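Allantoicase (Saccharomyces cerevisiae, PDB 1O59) catalyses the hydrolysis of allantoate to (S)-ureidoglycolate and urea, a step of allantoin degradation that lets yeast use purines as secondary nitrogen sources. Local coordinates at residues A[217-223]-A[258-264]; A[271-277]-A[347-353]; A[286-292]-A[312-318]. One frame throughout, in Å; residues are numbered along the deposited sequence.

Contact 1. Residues A[217-223]-A[258-264]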
loop_
_atom_site.group_PDB
_atom_site.type_symbol
_atom_site.label_atom_id
_atom_site.label_comp_id
_atom_site.label_asym_id
_atom_site.label_seq_id
_atom_site.Cartn_x
_atom_site.Cartn_y
_atom_site.Cartn_z
ATOM N N ALA A 217 -8.627 -2.749 -6.004
ATOM C CA ALA A 217 -7.705 -3.671 -6.643
ATOM C C ALA A 217 -6.480 -3.845 -5.754
ATOM O O ALA A 217 -6.074 -2.921 -5.056
ATOM C CB ALA A 217 -7.292 -3.158 -7.981
ATOM N N VAL A 218 -5.903 -5.043 -5.796
ATOM C CA VAL A 218 -4.798 -5.424 -4.932
ATOM C C VAL A 218 -3.855 -6.404 -5.676
ATOM O O VAL A 218 -4.297 -7.328 -6.351
ATOM C CB VAL A 218 -5.332 -5.991 -3.568
ATOM C CG1 VAL A 218 -5.963 -7.306 -3.749
ATOM C CG2 VAL A 218 -4.238 -6.131 -2.553
ATOM N N ALA A 219 -2.547 -6.150 -5.580
ATOM C CA ALA A 219 -1.538 -7.016 -6.169
ATOM C C ALA A 219 -1.343 -8.225 -5.256
ATOM O O ALA A 219 -1.037 -8.081 -4.080
ATOM C CB ALA A 219 -0.228 -6.255 -6.344
ATOM N N LEU A 220 -1.517 -9.411 -5.812
ATOM C CA LEU A 220 -1.570 -10.621 -5.029
ATOM C C LEU A 220 -0.306 -11.452 -5.016
ATOM O O LEU A 220 0.062 -11.960 -3.965
ATOM C CB LEU A 220 -2.739 -11.510 -5.498
ATOM C CG LEU A 220 -4.101 -11.049 -4.978
ATOM C CD1 LEU A 220 -5.119 -12.082 -5.337
ATOM C CD2 LEU A 220 -4.106 -10.796 -3.461
ATOM N N LYS A 221 0.309 -11.648 -6.174
ATOM C CA LYS A 221 1.400 -12.612 -6.333
ATOM C C LYS A 221 2.310 -12.135 -7.426
ATOM O O LYS A 221 1.874 -11.465 -8.344
ATOM C CB LYS A 221 0.876 -14.016 -6.662
ATOM C CG LYS A 221 0.420 -14.784 -5.424
ATOM C CD LYS A 221 0.722 -16.309 -5.442
ATOM C CE LYS A 221 0.622 -16.902 -3.979
ATOM N NZ LYS A 221 1.065 -18.348 -3.788
ATOM N N TYR A 222 3.586 -12.467 -7.306
ATOM C CA TYR A 222 4.594 -11.967 -8.235
ATOM C C TYR A 222 5.710 -12.983 -8.358
ATOM O O TYR A 222 5.969 -13.743 -7.446
ATOM C CB TYR A 222 5.153 -10.596 -7.780
ATOM C CG TYR A 222 5.692 -10.588 -6.357
ATOM C CD1 TYR A 222 6.991 -10.969 -6.072
ATOM C CD2 TYR A 222 4.887 -10.210 -5.305
ATOM C CE1 TYR A 222 7.473 -10.992 -4.744
ATOM C CE2 TYR A 222 5.357 -10.194 -4.003
ATOM C CZ TYR A 222 6.644 -10.595 -3.711
ATOM O OH TYR A 222 7.050 -10.619 -2.382
ATOM N N SER A 223 6.368 -12.962 -9.502
ATOM C CA SER A 223 7.568 -13.739 -9.710
ATOM C C SER A 223 8.747 -13.209 -8.842
ATOM O O SER A 223 9.380 -13.958 -8.135
ATOM C CB SER A 223 7.910 -13.713 -11.200
ATOM O OG SER A 223 7.927 -12.383 -11.693
ATOM N N ASP A 258 8.764 -12.601 -16.109
ATOM C CA ASP A 258 8.315 -12.145 -14.818
ATOM C C ASP A 258 6.819 -11.851 -14.928
ATOM O O ASP A 258 6.277 -11.662 -16.023
ATOM C CB ASP A 258 9.154 -10.939 -14.368
ATOM C CG ASP A 258 10.480 -11.375 -13.736
ATOM O OD1 ASP A 258 10.432 -12.261 -12.821
ATOM O OD2 ASP A 258 11.602 -10.924 -14.105
ATOM N N TRP A 259 6.146 -11.868 -13.795
ATOM C CA TRP A 259 4.721 -11.697 -13.802
ATOM C C TRP A 259 4.197 -11.197 -12.478
ATOM O O TRP A 259 4.833 -11.342 -11.425
ATOM C CB TRP A 259 4.022 -13.001 -14.192
ATOM C CG TRP A 259 4.492 -14.205 -13.424
ATOM C CD1 TRP A 259 5.414 -15.158 -13.830
ATOM C CD2 TRP A 259 4.035 -14.622 -12.132
ATOM N NE1 TRP A 259 5.543 -16.136 -12.867
ATOM C CE2 TRP A 259 4.719 -15.838 -11.813
ATOM C CE3 TRP A 259 3.121 -14.093 -11.199
ATOM C CZ2 TRP A 259 4.541 -16.499 -10.604
ATOM C CZ3 TRP A 259 2.931 -14.753 -10.017
ATOM C CH2 TRP A 259 3.641 -15.958 -9.724
ATOM N N ALA A 260 2.995 -10.659 -12.565
ATOM C CA ALA A 260 2.307 -10.082 -11.444
ATOM C C ALA A 260 0.839 -10.393 -11.616
ATOM O O ALA A 260 0.280 -10.131 -12.670
ATOM C CB ALA A 260 2.539 -8.573 -11.421
ATOM N N VAL A 261 0.232 -10.981 -10.586
ATOM C CA VAL A 261 -1.213 -11.212 -10.554
ATOM C C VAL A 261 -1.933 -10.130 -9.753
ATOM O O VAL A 261 -1.582 -9.822 -8.610
ATOM C CB VAL A 261 -1.589 -12.565 -9.961
ATOM C CG1 VAL A 261 -3.101 -12.709 -9.905
ATOM C CG2 VAL A 261 -1.001 -13.703 -10.785
ATOM N N ILE A 262 -2.984 -9.583 -10.372
ATOM C CA ILE A 262 -3.755 -8.529 -9.747
ATOM C C ILE A 262 -5.212 -8.924 -9.597
ATOM O O ILE A 262 -5.840 -9.316 -10.563
ATOM C CB ILE A 262 -3.557 -7.246 -10.546
ATOM C CG1 ILE A 262 -2.133 -6.727 -10.277
ATOM C CG2 ILE A 262 -4.579 -6.171 -10.153
ATOM C CD1 ILE A 262 -1.446 -6.380 -11.532
ATOM N N GLN A 263 -5.727 -8.871 -8.364
ATOM C CA GLN A 263 -7.151 -8.975 -8.159
ATOM C C GLN A 263 -7.769 -7.615 -8.428
ATOM O O GLN A 263 -7.384 -6.620 -7.818
ATOM C CB GLN A 263 -7.485 -9.411 -6.741
ATOM C CG GLN A 263 -8.969 -9.672 -6.543
ATOM C CD GLN A 263 -9.275 -10.561 -5.367
ATOM O OE1 GLN A 263 -8.570 -11.498 -5.100
ATOM N NE2 GLN A 263 -10.341 -10.277 -4.689
ATOM N N LEU A 264 -8.719 -7.599 -9.355
ATOM C CA LEU A 264 -9.470 -6.414 -9.713
ATOM C C LEU A 264 -10.415 -6.037 -8.587
ATOM O O LEU A 264 -10.785 -6.874 -7.758
ATOM C CB LEU A 264 -10.283 -6.670 -10.983
ATOM C CG LEU A 264 -9.522 -7.089 -12.258
ATOM C CD1 LEU A 264 -10.497 -7.277 -13.456
ATOM C CD2 LEU A 264 -8.420 -6.085 -12.602
#
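Backbone hydrogen bonds join residues 217-223 and 258-264 as antiparallel strands. Val218 and Gln263 form a reciprocal pair, Val218 N to Gln263 O at 3.0 Å and Gln263 N to Val218 O at 2.9 Å. Further along, Leu220 N donates to Val261 O and Val261 N to Lys221 O, both at 2.8 Å, and Ser223 N binds Trp259 O at 2.9 Å. Leu220 and Lys221 thus face the single residue Val261, a classic beta bulge that shifts the register by one. The extra residue, Leu220, has helix-like backbone angles (-101°/-45°), and its CD1 lies 3.5 Å from Gln263 OE1, an oxygen hydrogen-bonded to Lys33.

Side-chain polar bonds close the Ser223 end. Ser223 OG donates to Asp258 OD1 (2.7 Å) and accepts from Trp259 N (2.8 Å), so the serine takes up both backbone polar groups of the tryptophan.

Among the nonpolar contacts, Ser223 CB sits over the Trp259 five-membered ring, 3.8 Å from its centroid, in a CH-pi contact. Lys221 CB approaches Trp259 CZ3 at 4.0 Å. On the face carrying Ala219, Tyr222, Ala260 and Ile262, Ala219 CB meets Ile262 CG1 at 4.4 Å.

Strand 218-222 is an outermost strand of a five-stranded antiparallel sheet in the second allantoicase repeat; strand 258-263 separates it from strand 336-342, to which Asp258, Ala260 and Ile262 are hydrogen-bonded through their backbones.

Contact 2. Residues A[271-277]-A[347-353]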
loop_
_atom_site.group_PDB
_atom_site.type_symbol
_atom_site.label_atom_id
_atom_site.label_comp_id
_atom_site.label_asym_id
_atom_site.label_seq_id
_atom_site.Cartn_x
_atom_site.Cartn_y
_atom_site.Cartn_z
ATOM N N ILE A 271 -14.333 -5.241 -20.640
ATOM C CA ILE A 271 -13.032 -4.539 -20.626
ATOM C C ILE A 271 -12.846 -3.698 -21.870
ATOM O O ILE A 271 -12.798 -4.207 -22.978
ATOM C CB ILE A 271 -11.855 -5.505 -20.474
ATOM C CG1 ILE A 271 -11.882 -6.131 -19.081
ATOM C CG2 ILE A 271 -10.538 -4.755 -20.655
ATOM C CD1 ILE A 271 -10.944 -7.286 -18.929
ATOM N N GLU A 272 -12.720 -2.402 -21.652
ATOM C CA GLU A 272 -12.600 -1.427 -22.723
ATOM C C GLU A 272 -11.170 -1.319 -23.266
ATOM O O GLU A 272 -10.937 -1.258 -24.462
ATOM C CB GLU A 272 -13.013 -0.064 -22.170
ATOM C CG GLU A 272 -13.912 0.726 -23.098
ATOM C CD GLU A 272 -13.172 1.777 -23.888
ATOM O OE1 GLU A 272 -12.485 2.635 -23.237
ATOM O OE2 GLU A 272 -13.323 1.731 -25.152
ATOM N N LYS A 273 -10.215 -1.305 -22.346
ATOM C CA LYS A 273 -8.926 -0.704 -22.585
ATOM C C LYS A 273 -7.978 -1.162 -21.492
ATOM O O LYS A 273 -8.295 -1.065 -20.303
ATOM C CB LYS A 273 -9.085 0.814 -22.503
ATOM C CG LYS A 273 -8.201 1.605 -23.415
ATOM C CD LYS A 273 -7.948 3.022 -22.832
ATOM C CE LYS A 273 -9.163 3.981 -22.824
ATOM N NZ LYS A 273 -9.211 4.816 -21.559
ATOM N N ILE A 274 -6.823 -1.674 -21.895
ATOM C CA ILE A 274 -5.738 -1.943 -20.962
ATOM C C ILE A 274 -4.527 -1.058 -21.290
ATOM O O ILE A 274 -4.155 -0.877 -22.436
ATOM C CB ILE A 274 -5.391 -3.429 -20.927
ATOM C CG1 ILE A 274 -6.614 -4.214 -20.423
ATOM C CG2 ILE A 274 -4.192 -3.655 -20.025
ATOM C CD1 ILE A 274 -6.413 -5.729 -20.233
ATOM N N ILE A 275 -3.956 -0.477 -20.245
ATOM C CA ILE A 275 -2.803 0.412 -20.365
ATOM C C ILE A 275 -1.625 -0.127 -19.549
ATOM O O ILE A 275 -1.744 -0.364 -18.361
ATOM C CB ILE A 275 -3.153 1.843 -19.897
ATOM C CG1 ILE A 275 -4.419 2.351 -20.597
ATOM C CG2 ILE A 275 -1.970 2.771 -20.157
ATOM C CD1 ILE A 275 -4.820 3.754 -20.139
ATOM N N VAL A 276 -0.497 -0.318 -20.215
ATOM C CA VAL A 276 0.741 -0.706 -19.561
ATOM C C VAL A 276 1.737 0.445 -19.740
ATOM O O VAL A 276 2.087 0.833 -20.867
ATOM C CB VAL A 276 1.252 -2.016 -20.140
ATOM C CG1 VAL A 276 2.528 -2.444 -19.490
ATOM C CG2 VAL A 276 0.234 -3.079 -19.945
ATOM N N ASP A 277 2.161 0.990 -18.602
ATOM C CA ASP A 277 2.957 2.203 -18.543
ATOM C C ASP A 277 4.361 1.929 -18.041
ATOM O O ASP A 277 4.551 1.468 -16.909
ATOM C CB ASP A 277 2.267 3.178 -17.600
ATOM C CG ASP A 277 2.832 4.571 -17.663
ATOM O OD1 ASP A 277 3.826 4.871 -18.397
ATOM O OD2 ASP A 277 2.268 5.462 -17.015
ATOM N N VAL A 347 7.870 -1.925 -15.076
ATOM C CA VAL A 347 6.627 -1.310 -15.486
ATOM C C VAL A 347 6.155 -0.384 -14.348
ATOM O O VAL A 347 6.129 -0.796 -13.199
ATOM C CB VAL A 347 5.568 -2.411 -15.734
ATOM C CG1 VAL A 347 4.193 -1.788 -16.004
ATOM C CG2 VAL A 347 5.985 -3.296 -16.901
ATOM N N LYS A 348 5.777 0.847 -14.668
ATOM C CA LYS A 348 5.226 1.760 -13.648
ATOM C C LYS A 348 3.774 1.425 -13.225
ATOM O O LYS A 348 3.466 1.388 -12.052
ATOM C CB LYS A 348 5.299 3.209 -14.137
ATOM C CG LYS A 348 5.171 4.279 -13.056
ATOM C CD LYS A 348 6.295 4.180 -12.009
ATOM C CE LYS A 348 7.522 4.906 -12.431
ATOM N NZ LYS A 348 7.307 6.382 -12.211
ATOM N N ARG A 349 2.886 1.233 -14.195
ATOM C CA ARG A 349 1.482 1.041 -13.897
ATOM C C ARG A 349 0.822 0.103 -14.860
ATOM O O ARG A 349 1.286 -0.084 -16.006
ATOM C CB ARG A 349 0.732 2.363 -13.958
ATOM C CG ARG A 349 1.245 3.449 -13.010
ATOM C CD ARG A 349 0.917 3.251 -11.543
ATOM N NE ARG A 349 1.376 4.413 -10.801
ATOM C CZ ARG A 349 2.512 4.509 -10.156
ATOM N NH1 ARG A 349 3.364 3.515 -10.103
ATOM N NH2 ARG A 349 2.828 5.643 -9.587
ATOM N N ILE A 350 -0.260 -0.508 -14.368
ATOM C CA ILE A 350 -1.257 -1.136 -15.236
ATOM C C ILE A 350 -2.684 -0.663 -14.904
ATOM O O ILE A 350 -3.086 -0.502 -13.739
ATOM C CB ILE A 350 -1.131 -2.693 -15.268
ATOM C CG1 ILE A 350 -2.085 -3.259 -16.343
ATOM C CG2 ILE A 350 -1.420 -3.336 -13.901
ATOM C CD1 ILE A 350 -1.865 -4.721 -16.634
ATOM N N ARG A 351 -3.415 -0.380 -15.971
ATOM C CA ARG A 351 -4.746 0.179 -15.873
ATOM C C ARG A 351 -5.600 -0.736 -16.665
ATOM O O ARG A 351 -5.218 -1.100 -17.765
ATOM C CB ARG A 351 -4.850 1.591 -16.478
ATOM C CG ARG A 351 -3.741 2.526 -16.115
ATOM C CD ARG A 351 -3.573 2.688 -14.642
ATOM N NE ARG A 351 -2.814 3.864 -14.303
ATOM C CZ ARG A 351 -2.486 4.219 -13.072
ATOM N NH1 ARG A 351 -2.846 3.465 -12.035
ATOM N NH2 ARG A 351 -1.792 5.344 -12.885
ATOM N N VAL A 352 -6.742 -1.097 -16.105
ATOM C CA VAL A 352 -7.709 -1.958 -16.760
ATOM C C VAL A 352 -9.045 -1.248 -16.707
ATOM O O VAL A 352 -9.797 -1.353 -15.724
ATOM C CB VAL A 352 -7.796 -3.331 -16.066
ATOM C CG1 VAL A 352 -8.749 -4.231 -16.787
ATOM C CG2 VAL A 352 -6.400 -3.974 -15.992
ATOM N N TRP A 353 -9.327 -0.506 -17.768
ATOM C CA TRP A 353 -10.574 0.235 -17.863
ATOM C C TRP A 353 -11.736 -0.609 -18.407
ATOM O O TRP A 353 -11.632 -1.250 -19.440
ATOM C CB TRP A 353 -10.386 1.456 -18.727
ATOM C CG TRP A 353 -9.585 2.537 -18.076
ATOM C CD1 TRP A 353 -8.261 2.755 -18.204
ATOM C CD2 TRP A 353 -10.087 3.586 -17.237
ATOM N NE1 TRP A 353 -7.889 3.861 -17.479
ATOM C CE2 TRP A 353 -9.003 4.401 -16.893
ATOM C CE3 TRP A 353 -11.345 3.915 -16.749
ATOM C CZ2 TRP A 353 -9.134 5.506 -16.070
ATOM C CZ3 TRP A 353 -11.475 5.011 -15.928
ATOM C CH2 TRP A 353 -10.378 5.798 -15.606
HETATM O O HOH W 1 -0.679 5.904 -16.118
#
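Two classic beta bulges, one near each end, interrupt an otherwise regular antiparallel ladder. At one, Glu272 N and Lys273 N both donate to Trp353 O (2.7 and 3.2 Å); at the other, Asp277 O accepts from Arg349 N at 3.2 Å and, weakly, from Lys348 N at 2.6 Å. Between them the strands run at 177°, with Ile275 N to Arg351 O and Arg351 N to Ile275 O both 2.9 Å.

This pairing lies in one of the two antiparallel sheets of the second allantoicase repeat, a beta sandwich consistent with the jelly-roll fold of galactose-binding-like domains; strand 270-277 is flanked by strands 346-354 and 323-331. Its two faces differ in character. Ile274, Val276, Ile350 and Val352 point toward the repeat's other sheet, where Ile350 touches Leu339; within the pair, Ile274 CG1 packs on Val352 CG1 at 4.2 Å and Val276 CG2 on Ile350 CD1 at 4.3 Å.

The face of Lys273, Ile275 and Asp277 is more polar. In the conformer given, Lys273 NZ makes a cation-pi contact over the Trp353 five-membered ring, 4.2 Å from its centroid. A water donates to Asp277 OD2 (3.1 Å) and weakly accepts from Arg351 NH2 (3.5 Å); Asp277 also forms a salt bridge with Arg238, and Arg351 a hydrogen bond to Leu235 O.

Contact 3. Residues A[286-292]-A[312-318]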
loop_
_atom_site.group_PDB
_atom_site.type_symbol
_atom_site.label_atom_id
_atom_site.label_comp_id
_atom_site.label_asym_id
_atom_site.label_seq_id
_atom_site.Cartn_x
_atom_site.Cartn_y
_atom_site.Cartn_z
ATOM N N PRO A 286 10.431 -3.702 -20.316
ATOM C CA PRO A 286 10.411 -5.076 -20.854
ATOM C C PRO A 286 10.538 -5.055 -22.358
ATOM O O PRO A 286 10.263 -4.035 -22.991
ATOM C CB PRO A 286 9.066 -5.619 -20.424
ATOM C CG PRO A 286 8.613 -4.683 -19.358
ATOM C CD PRO A 286 9.148 -3.332 -19.704
ATOM N N GLN A 287 10.996 -6.157 -22.926
ATOM C CA GLN A 287 11.069 -6.245 -24.360
ATOM C C GLN A 287 9.682 -6.495 -24.933
ATOM O O GLN A 287 9.352 -5.963 -25.989
ATOM C CB GLN A 287 12.032 -7.351 -24.760
ATOM C CG GLN A 287 12.194 -7.493 -26.216
ATOM C CD GLN A 287 13.198 -8.509 -26.551
ATOM O OE1 GLN A 287 13.480 -9.398 -25.748
ATOM N NE2 GLN A 287 13.779 -8.380 -27.725
ATOM N N PHE A 288 8.886 -7.310 -24.228
ATOM C CA PHE A 288 7.495 -7.574 -24.591
ATOM C C PHE A 288 6.676 -7.692 -23.353
ATOM O O PHE A 288 7.223 -7.833 -22.264
ATOM C CB PHE A 288 7.330 -8.915 -25.299
ATOM C CG PHE A 288 8.104 -9.056 -26.569
ATOM C CD1 PHE A 288 7.638 -8.485 -27.751
ATOM C CD2 PHE A 288 9.268 -9.812 -26.603
ATOM C CE1 PHE A 288 8.325 -8.645 -28.937
ATOM C CE2 PHE A 288 9.973 -9.969 -27.788
ATOM C CZ PHE A 288 9.493 -9.378 -28.951
ATOM N N ILE A 289 5.351 -7.674 -23.531
ATOM C CA ILE A 289 4.395 -7.977 -22.449
ATOM C C ILE A 289 3.202 -8.783 -22.970
ATOM O O ILE A 289 2.906 -8.791 -24.150
ATOM C CB ILE A 289 3.882 -6.676 -21.691
ATOM C CG1 ILE A 289 3.009 -5.805 -22.593
ATOM C CG2 ILE A 289 5.028 -5.850 -21.100
ATOM C CD1 ILE A 289 1.547 -6.125 -22.545
ATOM N N THR A 290 2.534 -9.463 -22.051
ATOM C CA THR A 290 1.200 -9.995 -22.290
ATOM C C THR A 290 0.336 -9.676 -21.074
ATOM O O THR A 290 0.848 -9.399 -20.014
ATOM C CB THR A 290 1.195 -11.553 -22.548
ATOM O OG1 THR A 290 1.661 -12.255 -21.386
ATOM C CG2 THR A 290 2.132 -11.981 -23.668
ATOM N N VAL A 291 -0.974 -9.725 -21.244
ATOM C CA VAL A 291 -1.882 -9.597 -20.139
ATOM C C VAL A 291 -2.928 -10.697 -20.290
ATOM O O VAL A 291 -3.530 -10.818 -21.347
ATOM C CB VAL A 291 -2.578 -8.230 -20.121
ATOM C CG1 VAL A 291 -3.470 -8.109 -18.885
ATOM C CG2 VAL A 291 -1.550 -7.089 -20.186
ATOM N N GLU A 292 -3.105 -11.515 -19.252
ATOM C CA GLU A 292 -4.184 -12.497 -19.203
ATOM C C GLU A 292 -5.147 -12.115 -18.129
ATOM O O GLU A 292 -4.783 -11.401 -17.189
ATOM C CB GLU A 292 -3.657 -13.876 -18.867
ATOM C CG GLU A 292 -2.665 -14.399 -19.892
ATOM C CD GLU A 292 -1.342 -14.729 -19.247
ATOM O OE1 GLU A 292 -1.186 -15.962 -18.978
ATOM O OE2 GLU A 292 -0.523 -13.750 -18.975
ATOM N N LEU A 312 -5.814 -11.622 -22.790
ATOM C CA LEU A 312 -6.428 -10.307 -23.037
ATOM C C LEU A 312 -5.542 -9.475 -23.949
ATOM O O LEU A 312 -6.024 -8.880 -24.893
ATOM C CB LEU A 312 -6.669 -9.540 -21.731
ATOM C CG LEU A 312 -7.558 -10.195 -20.683
ATOM C CD1 LEU A 312 -7.436 -9.431 -19.402
ATOM C CD2 LEU A 312 -8.972 -10.258 -21.163
ATOM N N VAL A 313 -4.254 -9.417 -23.633
ATOM C CA VAL A 313 -3.249 -8.881 -24.546
ATOM C C VAL A 313 -2.201 -9.948 -24.880
ATOM O O VAL A 313 -1.609 -10.561 -23.998
ATOM C CB VAL A 313 -2.578 -7.610 -23.996
ATOM C CG1 VAL A 313 -1.549 -7.086 -24.979
ATOM C CG2 VAL A 313 -3.627 -6.537 -23.710
ATOM N N GLY A 314 -2.045 -10.188 -26.181
ATOM C CA GLY A 314 -1.047 -11.087 -26.721
ATOM C C GLY A 314 0.294 -10.412 -26.756
ATOM O O GLY A 314 0.414 -9.246 -26.399
ATOM N N LYS A 315 1.311 -11.168 -27.167
ATOM C CA LYS A 315 2.709 -10.725 -27.070
ATOM C C LYS A 315 2.834 -9.407 -27.809
ATOM O O LYS A 315 2.528 -9.341 -28.993
ATOM C CB LYS A 315 3.654 -11.788 -27.646
ATOM C CG LYS A 315 5.143 -11.567 -27.372
ATOM C CD LYS A 315 5.931 -12.837 -27.683
ATOM C CE LYS A 315 7.450 -12.599 -27.747
ATOM N NZ LYS A 315 8.121 -13.232 -28.956
ATOM N N SER A 316 3.257 -8.365 -27.091
ATOM C CA SER A 316 3.257 -7.003 -27.599
ATOM C C SER A 316 4.580 -6.380 -27.279
ATOM O O SER A 316 5.002 -6.393 -26.125
ATOM C CB SER A 316 2.160 -6.177 -26.919
ATOM O OG SER A 316 0.876 -6.587 -27.335
ATOM N N LYS A 317 5.217 -5.813 -28.301
ATOM C CA LYS A 317 6.492 -5.115 -28.149
ATOM C C LYS A 317 6.282 -3.822 -27.332
ATOM O O LYS A 317 5.354 -3.067 -27.596
ATOM C CB LYS A 317 7.115 -4.777 -29.527
ATOM C CG LYS A 317 8.614 -4.540 -29.452
ATOM C CD LYS A 317 9.296 -4.154 -30.793
ATOM C CE LYS A 317 10.867 -4.171 -30.664
ATOM N NZ LYS A 317 11.418 -5.511 -30.119
ATOM N N THR A 318 7.159 -3.608 -26.347
ATOM C CA THR A 318 7.105 -2.451 -25.448
ATOM C C THR A 318 8.312 -1.523 -25.621
ATOM O O THR A 318 9.386 -1.918 -26.125
ATOM C CB THR A 318 6.946 -2.871 -23.936
ATOM O OG1 THR A 318 7.775 -4.002 -23.609
ATOM C CG2 THR A 318 5.521 -3.351 -23.653
HETATM O O HOH W 2 10.849 -4.090 -27.226
#
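Phe288, Thr318 and Ile289 have the most surface buried where residues 286-292 meet 312-318. The Phe288 ring takes the end of the Lys315 side chain over one face: Lys315 CE lies 3.6 Å from the ring centroid in a CH-pi contact, and Lys315 NZ, at 4.2 Å, adds a cation-pi interaction. Lys317, paired with Phe288 across the strands, brings its CB to 4.1 Å from Phe288 CE1.

Thr318 fastens one end of the contact. Its OG1 donates to Pro286 O at 2.6 Å and its N to Gln287 O at 3.2 Å. A water donates to Gln287 O (2.7 Å) and to Thr318 O (2.8 Å), bridging the two backbones beside the direct bonds.

Ile289 works through both backbone and side chain. Ile289 N binds Ser316 O at 2.9 Å, and Ser316 N returns to Ile289 O at 3.0 Å. On the inner face Ile289 CG2 meets Thr318 CG2 at 3.6 Å, and Ile289 CD1 meets Val313 CG1 at 4.1 Å. Between the Ile289-Ser316 and Val291-Val313 pairs the register slips by one, with Gly314 and Lys315 opposite the single residue Thr290; a separate classic bulge follows, where Leu312 N and Val313 N both donate to Val291 O at 2.8 Å.

Strand 309-317 is an outermost strand of the five-stranded sheet, and strand 288-294 pairs on its other side with strand 336-342. Ile289, Val313 and Ser316 rest on Tyr326 of strand 323-331, while Val291 and Leu312 reach Ile274, so this edge packs onto the repeat's other sheet.

Contacts 1 and 3 are the two outer strand pairs of one five-stranded antiparallel sheet; strand 336-342 lies between them, and their nearest atoms are about 7 Å apart. Contact 2 belongs to the facing sheet and packs against both, its centre about 13 Å from that of contact 1 and 11 Å from that of contact 3. Ile350 CG2 reaches Ile262 CD1 of contact 1 at 3.9 Å; Ile274 CD1 meets Leu312 CD1 at 3.9 Å and Val291 CG1 at 4.0 Å in contact 3. Together they outline the beta sandwich of the second allantoicase repeat, with contact 3 formed by chain between the two strands of contact 2.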